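Putative phosphosugar isomerase (Clostridium difficile, PDB 3G68) is a putative phosphosugar isomerase built from two SIS domains, and probably binds and isomerises a phosphorylated sugar. Local coordinates at residues 29-34 against 162-167; 36-41 against 82-87; 40-45 against 96-101; 48-53 against 64-69; 111-116 against 127-132. One frame throughout, in Å; residues are numbered along the deposited sequence.

Interaction 1 of 5, residues 29-34 against 162-167; sequences VKRTNL and AREKGI
K165 NZ is held by several partners at the end of helix 145-165. Its main bond goes to T32 O, 2.8 Å from K165 NZ. The ammonium sits above the plane of that carbonyl, 43° out of it. A weak bond runs from K165 NZ to R31 O at 3.3 Å. A water accepts from K165 NZ and donates to both R31 O and E164 OE2, which ties the two segments together a second time. The lysine reaches this place because its chain bends at CD (chi2 -47°) and then runs on extended. On the way its CE passes 3.2 Å from K30 O.

The side chains of K30 and E164 cross at about a right angle. K30 CE lies 3.5 Å from E164 OE1, and the salt bridge from K30 NZ to E164 OE1 is long, 3.9 Å. A second water fills in, accepting from K30 NZ and donating to E164 OE1. The R31 guanidinium is near in charge alone: R31 NH1 is 4.1 Å from E164 OE2, with the oxygen well out of the guanidinium plane. R31 CG also lies 3.9 Å from E164 OE2. The firmer partner of the guanidinium is N27.

This is a surface contact. It joins the loop between helix 22-25 and strand 36-40 to the C-terminal end of helix 145-165, and V29 packs nearby on L157 of that helix and L85 of strand 84-90.

Interaction 2 of 5, residues 36-41 against 82-87; sequences KIIITG and ENTLVV
K36 and T84 open a parallel ladder whose backbone groups are satisfied in alternation. K36 N gives a bond to N83 O at 3.2 Å, the least straight of the set at 149°. K36 O takes L85 N, and L85 O takes I38 N. I38 O then accepts V87 N at 2.7 Å, with the donor nearly on the line of the carbonyl bond and an N-H...O angle of 172°. T40 N closes the series on V87 O at 2.9 Å, and T40 has a further backbone bond with V89 of strand 84-90. The carbonyls K36 O, L85 O, I38 O and V87 O each also meet a CA-H of the facing strand, as in T84 CA to K36 O at 3.3 Å.

The backbone of I37 and I39 turns the other way and pairs with strand 63-67, so strand 36-40 is bonded along both edges. T40 OG1 is held by M67 O, and T84 OG1 by N81.

Side chains add a looser layer. K36 and T84 lie side by side, pointing the same way, with K36 CB 3.7 Å from T84 OG1. On that face I38 CD1 rests 3.9 Å from T84 CG2. On the other face I37 CG2 touches V87 CG2 at 4.2 Å, and I37 and I39 pack on helix 145-165. Both are inner strands of a five-stranded parallel sheet of order 2-1-3-4-5, as in the alpha-beta-alpha SIS domain.

Interaction 3 of 5, residues 40-45 against 96-101; sequences TGSGTS and YSTYNA
T40, in strand 36-40, touches helix 96-107 with its methyl group. T40 CG2 lies 4.3 Å from A101 CB, while T40 O comes 3.8 Å from T98 CG2.

G41 follows with a nearly extended backbone. Its CA sits 3.5 Å from T98 OG1, and a side chain at this position would run into S45 CB.

S42 carries the polar part of the contact. Its OG meets S97 OG at 2.8 Å, a hydrogen bond in which either hydroxyl could be the donor. S42 OG is anti to its carbonyl carbon (chi1 -52°). S97 OG lies between its own N and carbonyl carbon (chi1 41°), and these two settings bring the oxygens together. S42 N does not reach the helix directly. A water accepts from S42 N at 2.9 Å and from T98 OG1 at the same distance, bridging the loop to the helix.

The chain then runs on into helix 43-59. T44 N and S45 OG bind a citrate, probably from the crystallisation liquor. Its presence at the start of a helix just after a strand is consistent with an anion pocket. In SIS domains the loop from the first strand into the following helix, rich in serine, threonine and glycine, commonly contributes to the phosphosugar site.

Interaction 4 of 5, residues 48-53 against 64-69; sequences SGVQVQ and VVKMYP
Helix 48-53 runs against strand 64-67 with their directions 157° apart and their axes 7.9 Å from each other at closest. The two belong to the beta-alpha-beta unit made of strand 36-40, helix 43-59 and strand 63-67, in which the helix crosses over between parallel neighbouring strands.

The approach is closest in CA terms at G49: its CA and that of K66 are 5.7 Å apart, and a CB on G49 would be tight against K66 CB. K66 lays its aliphatic chain over this part of the helix. K66 CG lies 3.8 Å from V50 N, and K66 CE is 4.1 Å from V50 CG2, the two side chains crossing obliquely. The lysine bends at CD (chi2 -71°), which carries that atom past V50 CA and to within 4.2 Å of Q53 CB.

Q53 is the polar link one turn on. Its amide gives a hydrogen bond from Q53 NE2 to V64 O at 2.9 Å, with the donor tilted 30° from the carbonyl plane. Q53 CG also passes close to the same oxygen. V64 also packs on L56 of helix 43-59 and I39 of strand 36-40.

One water links the helix backbone to both polar side chains: it donates to V50 O at 2.7 Å and to Q53 OE1, and accepts from K66 NZ at 3.1 Å.

Interaction 5 of 5, residues 111-116 against 127-132; sequences KIASMA and SDYILT
D128 reaches across to I112 where the short strand 129-130 is added, parallel, to strand 111-116 at the edge of the five-stranded SIS-domain sheet. From its base, D128 CB lies 3.4 Å from I112 O and also over one face of the Y129 ring, offset toward the rim. CG, anti to its own carbonyl carbon (chi1 -62°), stands about as far from I112 N as from I112 O. At the tip, D128 OD2 accepts I112 N at 3.0 Å, on the anti side of the carboxylate, and comes 3.7 Å from K111 CA. The side chain therefore occupies an N-H at the start of the ladder.

I112 O is gripped twice. D128 N donates to it at 2.8 Å and Y129 N at 3.1 Å, the latter in the carbonyl plane. The ladder goes on with S114 N to Y129 O and L131 N to S114 O.

The Y129 ring turns its edge to K111 CB and A113 CB. Beyond it, L131 CD1 touches both A113 CB and M115 CE, a selenomethionine methyl; M115 then meets helix 145-165. The face opposite A113 and Y129 carries S114 and I130, and the S114 hydroxyl is bonded to D124. S127, ahead of the strand, has two conformers; in one its OG bonds to I123 O. At the far end the chains still meet, with T132 CG2 3.4 Å from A116 O.

Interactions 2, 4 and 5 all reach one parallel sheet, in the order 63-67, 36-40, 84-90, 111-116, 129-130. Interaction 2 is the buried centre, built from backbone bonds and branched apolar side chains. Interaction 5 uses the same kind of ladder at an outer strand, where an aspartate joins in. Interaction 4 sets a helix on the other outer strand, with water and a lysine at its margin. Interaction 3 shares T40 and G41 with interaction 2 and is also buried, but hydroxyls and a water carry it beside the citrate. Interaction 1 is the surface contact, charged and water-bridged, and touches interactions 2 and 5 through its loop.

Interaction 1 of 5, residues 29-34 against 162-167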
# COMPACT_ATOMS: atom_id res chain seq x y z
N VAL B 29 51.33 -2.35 -15.84
CA VAL B 29 51.81 -3.70 -16.18
C VAL B 29 50.97 -4.37 -17.29
O VAL B 29 51.51 -5.14 -18.06
CB VAL B 29 51.96 -4.63 -14.93
CG1 VAL B 29 50.59 -4.95 -14.33
CG2 VAL B 29 52.73 -5.92 -15.29
N LYS B 30 49.68 -4.09 -17.36
CA LYS B 30 48.80 -4.72 -18.37
C LYS B 30 49.18 -4.30 -19.79
O LYS B 30 48.84 -4.98 -20.76
CB LYS B 30 47.33 -4.36 -18.13
CG LYS B 30 46.92 -2.92 -18.49
CD LYS B 30 45.44 -2.63 -18.23
CE LYS B 30 45.08 -1.23 -18.65
NZ LYS B 30 43.66 -0.89 -18.39
N ARG B 31 49.80 -3.12 -19.88
CA ARG B 31 50.21 -2.51 -21.13
C ARG B 31 51.57 -3.02 -21.69
O ARG B 31 51.87 -2.77 -22.84
CB ARG B 31 50.23 -0.97 -20.99
CG ARG B 31 48.90 -0.35 -20.58
CD ARG B 31 49.05 1.13 -20.23
NE ARG B 31 47.83 1.70 -19.66
CZ ARG B 31 46.76 2.09 -20.36
NH1 ARG B 31 46.70 1.99 -21.69
NH2 ARG B 31 45.71 2.59 -19.72
N THR B 32 52.36 -3.74 -20.89
CA THR B 32 53.65 -4.28 -21.36
C THR B 32 53.48 -5.39 -22.41
O THR B 32 52.39 -5.95 -22.58
CB THR B 32 54.51 -4.84 -20.20
OG1 THR B 32 53.75 -5.79 -19.43
CG2 THR B 32 54.94 -3.73 -19.30
N ASN B 33 54.57 -5.68 -23.12
CA ASN B 33 54.59 -6.76 -24.09
C ASN B 33 55.14 -8.02 -23.44
O ASN B 33 56.35 -8.10 -23.19
CB ASN B 33 55.47 -6.39 -25.28
CG ASN B 33 55.37 -7.42 -26.39
OD1 ASN B 33 54.31 -8.01 -26.61
ND2 ASN B 33 56.48 -7.62 -27.09
N LEU B 34 54.28 -9.02 -23.24
CA LEU B 34 54.64 -10.27 -22.55
C LEU B 34 54.43 -11.54 -23.38
O LEU B 34 53.38 -11.73 -23.98
CB LEU B 34 53.81 -10.40 -21.27
CG LEU B 34 53.93 -9.26 -20.26
CD1 LEU B 34 53.02 -9.53 -19.08
CD2 LEU B 34 55.37 -9.09 -19.80
N ALA B 162 44.39 -10.05 -19.76
CA ALA B 162 43.45 -10.67 -20.69
C ALA B 162 42.51 -9.65 -21.35
O ALA B 162 42.27 -9.68 -22.56
CB ALA B 162 42.65 -11.77 -19.97
N ARG B 163 41.95 -8.76 -20.54
CA ARG B 163 41.05 -7.74 -21.07
C ARG B 163 41.82 -6.77 -21.98
O ARG B 163 41.37 -6.49 -23.08
CB ARG B 163 40.32 -7.00 -19.94
CG ARG B 163 39.28 -5.94 -20.42
CD ARG B 163 38.52 -5.32 -19.23
NE ARG B 163 39.47 -4.64 -18.36
CZ ARG B 163 39.16 -4.00 -17.24
NH1 ARG B 163 37.91 -3.92 -16.82
NH2 ARG B 163 40.13 -3.42 -16.54
N GLU B 164 42.97 -6.28 -21.53
CA GLU B 164 43.76 -5.31 -22.29
C GLU B 164 44.16 -5.85 -23.63
O GLU B 164 44.05 -5.15 -24.66
CB GLU B 164 45.01 -4.91 -21.50
CG GLU B 164 46.04 -3.97 -22.19
CD GLU B 164 45.56 -2.54 -22.46
OE1 GLU B 164 44.47 -2.14 -21.97
OE2 GLU B 164 46.32 -1.81 -23.15
N LYS B 165 44.62 -7.09 -23.63
CA LYS B 165 45.11 -7.75 -24.85
C LYS B 165 44.01 -8.34 -25.75
O LYS B 165 44.29 -8.83 -26.85
CB LYS B 165 46.20 -8.78 -24.50
CG LYS B 165 47.40 -8.23 -23.65
CD LYS B 165 48.01 -6.89 -24.14
CE LYS B 165 49.36 -6.61 -23.45
NZ LYS B 165 50.02 -5.28 -23.82
N GLY B 166 42.77 -8.30 -25.29
CA GLY B 166 41.63 -8.77 -26.08
C GLY B 166 41.21 -10.22 -25.97
O GLY B 166 40.33 -10.65 -26.71
N ILE B 167 41.78 -10.97 -25.03
CA ILE B 167 41.41 -12.38 -24.85
C ILE B 167 39.97 -12.50 -24.32
O ILE B 167 39.24 -13.44 -24.67
CB ILE B 167 42.36 -13.12 -23.87
CG1 ILE B 167 43.81 -13.06 -24.36
CG2 ILE B 167 41.95 -14.60 -23.72
CD1 ILE B 167 44.81 -13.65 -23.35
O HOH W 1 42.50 -2.50 -20.22
O HOH W 2 48.96 -2.69 -23.89

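Interaction 2 of 5, residues 36-41 against 82-87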
# COMPACT_ATOMS: atom_id res chain seq x y z
N LYS B 36 55.95 -14.54 -21.78
CA LYS B 36 56.05 -15.53 -20.71
C LYS B 36 55.94 -14.85 -19.35
O LYS B 36 56.38 -13.71 -19.18
CB LYS B 36 57.40 -16.27 -20.83
CG LYS B 36 57.66 -17.38 -19.82
CD LYS B 36 58.93 -18.17 -20.20
CE LYS B 36 59.21 -19.31 -19.25
NZ LYS B 36 60.41 -20.10 -19.67
N ILE B 37 55.32 -15.55 -18.40
CA ILE B 37 55.27 -15.13 -17.02
C ILE B 37 55.84 -16.26 -16.15
O ILE B 37 55.45 -17.41 -16.29
CB ILE B 37 53.83 -14.82 -16.58
CG1 ILE B 37 53.32 -13.56 -17.28
CG2 ILE B 37 53.78 -14.60 -15.08
CD1 ILE B 37 51.81 -13.32 -17.12
N ILE B 38 56.78 -15.91 -15.28
CA ILE B 38 57.32 -16.79 -14.28
C ILE B 38 56.91 -16.20 -12.93
O ILE B 38 57.11 -14.99 -12.69
CB ILE B 38 58.87 -16.88 -14.36
CG1 ILE B 38 59.32 -17.45 -15.73
CG2 ILE B 38 59.39 -17.72 -13.22
CD1 ILE B 38 60.83 -17.27 -16.05
N ILE B 39 56.27 -17.01 -12.09
CA ILE B 39 55.90 -16.60 -10.74
C ILE B 39 56.85 -17.32 -9.80
O ILE B 39 56.96 -18.54 -9.89
CB ILE B 39 54.47 -17.01 -10.36
CG1 ILE B 39 53.45 -16.45 -11.35
CG2 ILE B 39 54.18 -16.55 -8.94
CD1 ILE B 39 52.08 -17.15 -11.26
N THR B 40 57.55 -16.59 -8.92
CA THR B 40 58.50 -17.22 -8.00
C THR B 40 58.44 -16.63 -6.60
O THR B 40 58.21 -15.43 -6.43
CB THR B 40 59.98 -17.19 -8.55
OG1 THR B 40 60.81 -18.01 -7.72
CG2 THR B 40 60.56 -15.78 -8.58
N GLY B 41 58.62 -17.51 -5.62
CA GLY B 41 58.67 -17.16 -4.19
C GLY B 41 58.92 -18.40 -3.34
O GLY B 41 58.92 -19.52 -3.86
N GLU B 82 63.17 -10.72 -23.51
CA GLU B 82 62.66 -9.34 -23.43
C GLU B 82 61.18 -9.29 -23.05
O GLU B 82 60.73 -8.38 -22.34
CB GLU B 82 62.88 -8.62 -24.77
N ASN B 83 60.42 -10.28 -23.53
CA ASN B 83 58.99 -10.39 -23.27
C ASN B 83 58.62 -11.33 -22.09
O ASN B 83 57.48 -11.77 -22.01
CB ASN B 83 58.29 -10.86 -24.57
CG ASN B 83 58.56 -9.93 -25.77
OD1 ASN B 83 58.64 -8.70 -25.63
ND2 ASN B 83 58.67 -10.53 -26.95
N THR B 84 59.57 -11.62 -21.19
CA THR B 84 59.33 -12.46 -20.03
C THR B 84 59.24 -11.61 -18.77
O THR B 84 60.17 -10.88 -18.46
CB THR B 84 60.47 -13.48 -19.80
OG1 THR B 84 60.53 -14.36 -20.92
CG2 THR B 84 60.22 -14.30 -18.51
N LEU B 85 58.12 -11.72 -18.06
CA LEU B 85 57.89 -11.01 -16.79
C LEU B 85 58.10 -11.99 -15.62
O LEU B 85 57.42 -13.03 -15.54
CB LEU B 85 56.47 -10.44 -16.73
CG LEU B 85 55.98 -9.79 -15.42
CD1 LEU B 85 56.74 -8.48 -15.15
CD2 LEU B 85 54.44 -9.56 -15.42
N VAL B 86 59.04 -11.67 -14.74
CA VAL B 86 59.24 -12.47 -13.52
C VAL B 86 58.48 -11.76 -12.40
O VAL B 86 58.76 -10.59 -12.08
CB VAL B 86 60.71 -12.67 -13.13
CG1 VAL B 86 60.82 -13.45 -11.81
CG2 VAL B 86 61.43 -13.39 -14.23
N VAL B 87 57.50 -12.45 -11.83
CA VAL B 87 56.73 -11.92 -10.72
C VAL B 87 57.28 -12.54 -9.44
O VAL B 87 57.08 -13.73 -9.18
CB VAL B 87 55.23 -12.20 -10.86
CG1 VAL B 87 54.48 -11.53 -9.73
CG2 VAL B 87 54.69 -11.71 -12.22

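Interaction 3 of 5, residues 40-45 against 96-101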
# COMPACT_ATOMS: atom_id res chain seq x y z
N THR B 40 57.55 -16.59 -8.92
CA THR B 40 58.50 -17.22 -8.00
C THR B 40 58.44 -16.63 -6.60
O THR B 40 58.21 -15.43 -6.43
CB THR B 40 59.98 -17.19 -8.55
OG1 THR B 40 60.81 -18.01 -7.72
CG2 THR B 40 60.56 -15.78 -8.58
N GLY B 41 58.62 -17.51 -5.62
CA GLY B 41 58.67 -17.16 -4.19
C GLY B 41 58.92 -18.40 -3.34
O GLY B 41 58.92 -19.52 -3.86
N SER B 42 59.08 -18.22 -2.03
CA SER B 42 59.32 -19.32 -1.10
C SER B 42 58.06 -19.64 -0.29
O SER B 42 57.18 -18.81 -0.15
CB SER B 42 60.44 -18.95 -0.13
OG SER B 42 61.58 -18.51 -0.83
N GLY B 43 58.02 -20.84 0.27
CA GLY B 43 56.91 -21.28 1.13
C GLY B 43 55.51 -20.90 0.65
O GLY B 43 55.15 -21.21 -0.47
N THR B 44 54.76 -20.19 1.49
CA THR B 44 53.39 -19.73 1.17
C THR B 44 53.30 -18.91 -0.11
O THR B 44 52.29 -19.00 -0.84
CB THR B 44 52.81 -19.00 2.41
OG1 THR B 44 52.81 -19.92 3.51
CG2 THR B 44 51.40 -18.45 2.17
N SER B 45 54.34 -18.13 -0.41
CA SER B 45 54.39 -17.35 -1.66
C SER B 45 54.50 -18.33 -2.83
O SER B 45 53.75 -18.21 -3.81
CB SER B 45 55.52 -16.34 -1.64
OG SER B 45 55.23 -15.34 -0.69
N TYR B 96 65.46 -13.30 0.53
CA TYR B 96 66.70 -13.25 -0.27
C TYR B 96 66.65 -14.21 -1.45
O TYR B 96 67.06 -13.87 -2.55
CB TYR B 96 67.91 -13.51 0.62
CG TYR B 96 68.34 -12.31 1.41
CD1 TYR B 96 67.41 -11.43 1.98
CD2 TYR B 96 69.69 -12.05 1.61
CE1 TYR B 96 67.81 -10.31 2.70
CE2 TYR B 96 70.11 -10.93 2.33
CZ TYR B 96 69.16 -10.07 2.87
OH TYR B 96 69.54 -8.98 3.59
N SER B 97 66.11 -15.40 -1.19
CA SER B 97 65.89 -16.41 -2.21
C SER B 97 65.14 -15.77 -3.40
O SER B 97 65.62 -15.77 -4.54
CB SER B 97 65.12 -17.60 -1.58
OG SER B 97 64.08 -17.18 -0.66
N THR B 98 64.01 -15.15 -3.09
CA THR B 98 63.16 -14.48 -4.07
C THR B 98 63.86 -13.26 -4.68
O THR B 98 63.89 -13.12 -5.90
CB THR B 98 61.84 -14.07 -3.44
OG1 THR B 98 61.29 -15.22 -2.80
CG2 THR B 98 60.86 -13.51 -4.49
N TYR B 99 64.42 -12.41 -3.84
CA TYR B 99 65.17 -11.23 -4.32
C TYR B 99 66.27 -11.62 -5.33
O TYR B 99 66.40 -10.99 -6.39
CB TYR B 99 65.81 -10.48 -3.16
N ASN B 100 67.02 -12.67 -5.00
CA ASN B 100 68.12 -13.14 -5.86
C ASN B 100 67.67 -13.68 -7.20
O ASN B 100 68.36 -13.46 -8.21
CB ASN B 100 68.98 -14.19 -5.14
CG ASN B 100 69.81 -13.60 -4.00
OD1 ASN B 100 69.95 -12.38 -3.89
ND2 ASN B 100 70.37 -14.46 -3.17
N ALA B 101 66.55 -14.39 -7.22
CA ALA B 101 65.99 -14.93 -8.46
C ALA B 101 65.55 -13.81 -9.39
O ALA B 101 65.77 -13.89 -10.60
CB ALA B 101 64.81 -15.81 -8.17
O HOH W 3 58.98 -15.44 -1.13

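Interaction 4 of 5, residues 48-53 against 64-69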
# COMPACT_ATOMS: atom_id res chain seq x y z
N SER B 48 51.09 -19.85 -3.49
CA SER B 48 50.15 -18.96 -4.19
C SER B 48 50.34 -19.15 -5.70
O SER B 48 49.36 -19.27 -6.43
CB SER B 48 50.28 -17.50 -3.75
OG SER B 48 51.48 -16.90 -4.23
N GLY B 49 51.60 -19.24 -6.15
CA GLY B 49 51.91 -19.52 -7.56
C GLY B 49 51.47 -20.91 -8.01
O GLY B 49 50.87 -21.07 -9.09
N VAL B 50 51.72 -21.92 -7.19
CA VAL B 50 51.28 -23.26 -7.52
C VAL B 50 49.76 -23.29 -7.72
O VAL B 50 49.25 -23.89 -8.66
CB VAL B 50 51.64 -24.27 -6.40
CG1 VAL B 50 51.10 -25.65 -6.71
CG2 VAL B 50 53.13 -24.33 -6.15
N GLN B 51 49.04 -22.63 -6.82
CA GLN B 51 47.59 -22.66 -6.86
C GLN B 51 46.98 -21.94 -8.04
O GLN B 51 46.06 -22.48 -8.65
CB GLN B 51 46.99 -22.10 -5.56
CG GLN B 51 45.46 -22.11 -5.52
CD GLN B 51 44.89 -23.49 -5.70
OE1 GLN B 51 45.41 -24.49 -5.14
NE2 GLN B 51 43.82 -23.57 -6.47
N VAL B 52 47.49 -20.75 -8.36
CA VAL B 52 46.89 -19.89 -9.40
C VAL B 52 47.46 -20.13 -10.81
O VAL B 52 46.78 -19.85 -11.79
CB VAL B 52 47.03 -18.41 -9.00
CG1 VAL B 52 46.42 -17.48 -10.02
CG2 VAL B 52 46.35 -18.23 -7.61
N GLN B 53 48.66 -20.69 -10.91
CA GLN B 53 49.23 -20.97 -12.23
C GLN B 53 48.26 -21.66 -13.20
O GLN B 53 48.20 -21.25 -14.37
CB GLN B 53 50.58 -21.70 -12.13
CG GLN B 53 51.23 -22.00 -13.49
CD GLN B 53 50.67 -23.25 -14.17
OE1 GLN B 53 50.22 -24.19 -13.51
NE2 GLN B 53 50.74 -23.29 -15.51
N VAL B 64 52.71 -19.55 -18.54
CA VAL B 64 52.75 -19.10 -17.17
C VAL B 64 53.30 -20.29 -16.42
O VAL B 64 52.74 -21.40 -16.49
CB VAL B 64 51.37 -18.74 -16.60
CG1 VAL B 64 51.53 -18.17 -15.20
CG2 VAL B 64 50.68 -17.76 -17.53
N VAL B 65 54.40 -20.08 -15.73
CA VAL B 65 55.01 -21.17 -14.99
C VAL B 65 55.35 -20.65 -13.61
O VAL B 65 55.44 -19.43 -13.39
CB VAL B 65 56.24 -21.74 -15.73
CG1 VAL B 65 55.80 -22.28 -17.11
CG2 VAL B 65 57.29 -20.68 -15.90
N LYS B 66 55.43 -21.56 -12.65
CA LYS B 66 55.83 -21.17 -11.31
C LYS B 66 57.08 -21.95 -10.97
O LYS B 66 57.24 -23.09 -11.40
CB LYS B 66 54.71 -21.37 -10.26
CG LYS B 66 54.51 -22.74 -9.67
CD LYS B 66 53.92 -23.74 -10.62
CE LYS B 66 54.12 -25.14 -10.07
NZ LYS B 66 53.64 -26.12 -11.07
N MSE B 67 57.92 -21.35 -10.15
CA MSE B 67 59.18 -21.96 -9.79
C MSE B 67 59.66 -21.55 -8.43
O MSE B 67 59.51 -20.40 -8.04
CB MSE B 67 60.26 -21.49 -10.78
CG MSE B 67 59.97 -21.74 -12.24
SE MSE B 67 61.41 -20.96 -13.30
CE MSE B 67 60.71 -21.17 -15.14
N TYR B 68 60.27 -22.49 -7.70
CA TYR B 68 60.96 -22.17 -6.46
C TYR B 68 62.16 -21.28 -6.85
O TYR B 68 62.72 -21.46 -7.94
CB TYR B 68 61.51 -23.43 -5.76
CG TYR B 68 60.56 -24.26 -4.93
CD1 TYR B 68 59.99 -23.75 -3.75
CD2 TYR B 68 60.33 -25.60 -5.24
CE1 TYR B 68 59.17 -24.54 -2.95
CE2 TYR B 68 59.51 -26.40 -4.46
CZ TYR B 68 58.92 -25.88 -3.31
OH TYR B 68 58.11 -26.70 -2.51
N PRO B 69 62.56 -20.34 -5.99
CA PRO B 69 63.71 -19.49 -6.34
C PRO B 69 65.01 -20.30 -6.62
O PRO B 69 65.74 -19.94 -7.55
CB PRO B 69 63.87 -18.60 -5.12
CG PRO B 69 62.51 -18.55 -4.51
CD PRO B 69 61.97 -19.93 -4.71
O HOH W 4 50.70 -25.28 -10.52

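Interaction 5 of 5, residues 111-116 against 127-132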
# COMPACT_ATOMS: atom_id res chain seq x y z
N LYS B 111 61.44 -8.48 -17.55
CA LYS B 111 60.69 -7.44 -16.84
C LYS B 111 60.42 -7.99 -15.43
O LYS B 111 60.20 -9.19 -15.27
CB LYS B 111 59.42 -7.11 -17.60
CG LYS B 111 59.70 -6.44 -18.93
CD LYS B 111 58.49 -6.32 -19.79
CE LYS B 111 58.80 -5.48 -21.03
NZ LYS B 111 57.56 -5.23 -21.83
N ILE B 112 60.48 -7.13 -14.42
CA ILE B 112 60.34 -7.55 -13.03
C ILE B 112 59.13 -6.91 -12.36
O ILE B 112 58.92 -5.68 -12.45
CB ILE B 112 61.59 -7.18 -12.20
CG1 ILE B 112 62.88 -7.71 -12.86
CG2 ILE B 112 61.48 -7.71 -10.77
CD1 ILE B 112 62.95 -9.24 -13.09
N ALA B 113 58.34 -7.74 -11.70
CA ALA B 113 57.19 -7.28 -10.93
C ALA B 113 57.32 -7.84 -9.52
O ALA B 113 57.87 -8.95 -9.35
CB ALA B 113 55.89 -7.73 -11.58
N SER B 114 56.86 -7.07 -8.53
CA SER B 114 56.87 -7.50 -7.14
C SER B 114 55.45 -7.59 -6.56
O SER B 114 54.56 -6.84 -6.95
CB SER B 114 57.74 -6.56 -6.28
OG SER B 114 57.33 -5.20 -6.37
N MSE B 115 55.24 -8.54 -5.64
CA MSE B 115 54.00 -8.67 -4.90
C MSE B 115 54.33 -8.90 -3.44
O MSE B 115 54.46 -10.04 -2.98
CB MSE B 115 53.12 -9.78 -5.47
CG MSE B 115 52.62 -9.49 -6.87
SE MSE B 115 51.07 -10.62 -7.30
CE MSE B 115 50.56 -9.80 -9.11
N ALA B 116 54.56 -7.80 -2.75
CA ALA B 116 54.82 -7.80 -1.32
C ALA B 116 53.56 -7.30 -0.60
O ALA B 116 52.73 -6.58 -1.19
CB ALA B 116 56.02 -6.92 -1.01
N SER B 127 62.20 -3.80 -8.96
CA SER B 127 60.97 -4.06 -9.69
C SER B 127 60.56 -2.92 -10.61
O SER B 127 60.63 -1.75 -10.23
CB SER B 127 59.84 -4.34 -8.70
OG SER B 127 60.21 -5.40 -7.83
N ASP B 128 60.12 -3.28 -11.82
CA ASP B 128 59.61 -2.34 -12.79
C ASP B 128 58.16 -2.03 -12.41
O ASP B 128 57.71 -0.91 -12.60
CB ASP B 128 59.72 -2.93 -14.20
CG ASP B 128 61.17 -3.23 -14.60
OD1 ASP B 128 61.98 -2.27 -14.58
OD2 ASP B 128 61.52 -4.39 -14.92
N TYR B 129 57.45 -3.03 -11.84
CA TYR B 129 56.02 -2.91 -11.47
C TYR B 129 55.77 -3.35 -10.03
O TYR B 129 55.92 -4.53 -9.73
CB TYR B 129 55.16 -3.77 -12.40
CG TYR B 129 55.58 -3.57 -13.81
CD1 TYR B 129 55.28 -2.38 -14.47
CD2 TYR B 129 56.33 -4.52 -14.47
CE1 TYR B 129 55.70 -2.16 -15.77
CE2 TYR B 129 56.75 -4.32 -15.78
CZ TYR B 129 56.44 -3.13 -16.42
OH TYR B 129 56.86 -2.93 -17.70
N ILE B 130 55.42 -2.40 -9.16
CA ILE B 130 55.21 -2.67 -7.75
C ILE B 130 53.73 -2.97 -7.61
O ILE B 130 52.92 -2.05 -7.50
CB ILE B 130 55.66 -1.48 -6.89
CG1 ILE B 130 57.17 -1.26 -7.06
CG2 ILE B 130 55.34 -1.71 -5.41
CD1 ILE B 130 57.68 0.00 -6.37
N LEU B 131 53.40 -4.26 -7.64
CA LEU B 131 52.01 -4.74 -7.60
C LEU B 131 51.67 -5.22 -6.19
O LEU B 131 51.33 -6.40 -5.97
CB LEU B 131 51.84 -5.86 -8.63
CG LEU B 131 52.26 -5.59 -10.07
CD1 LEU B 131 52.06 -6.84 -10.90
CD2 LEU B 131 51.44 -4.41 -10.65
N THR B 132 51.80 -4.29 -5.25
CA THR B 132 51.59 -4.49 -3.82
C THR B 132 50.28 -5.20 -3.51
O THR B 132 49.24 -4.84 -4.07
CB THR B 132 51.61 -3.14 -3.09
OG1 THR B 132 52.75 -2.38 -3.55
CG2 THR B 132 51.67 -3.34 -1.57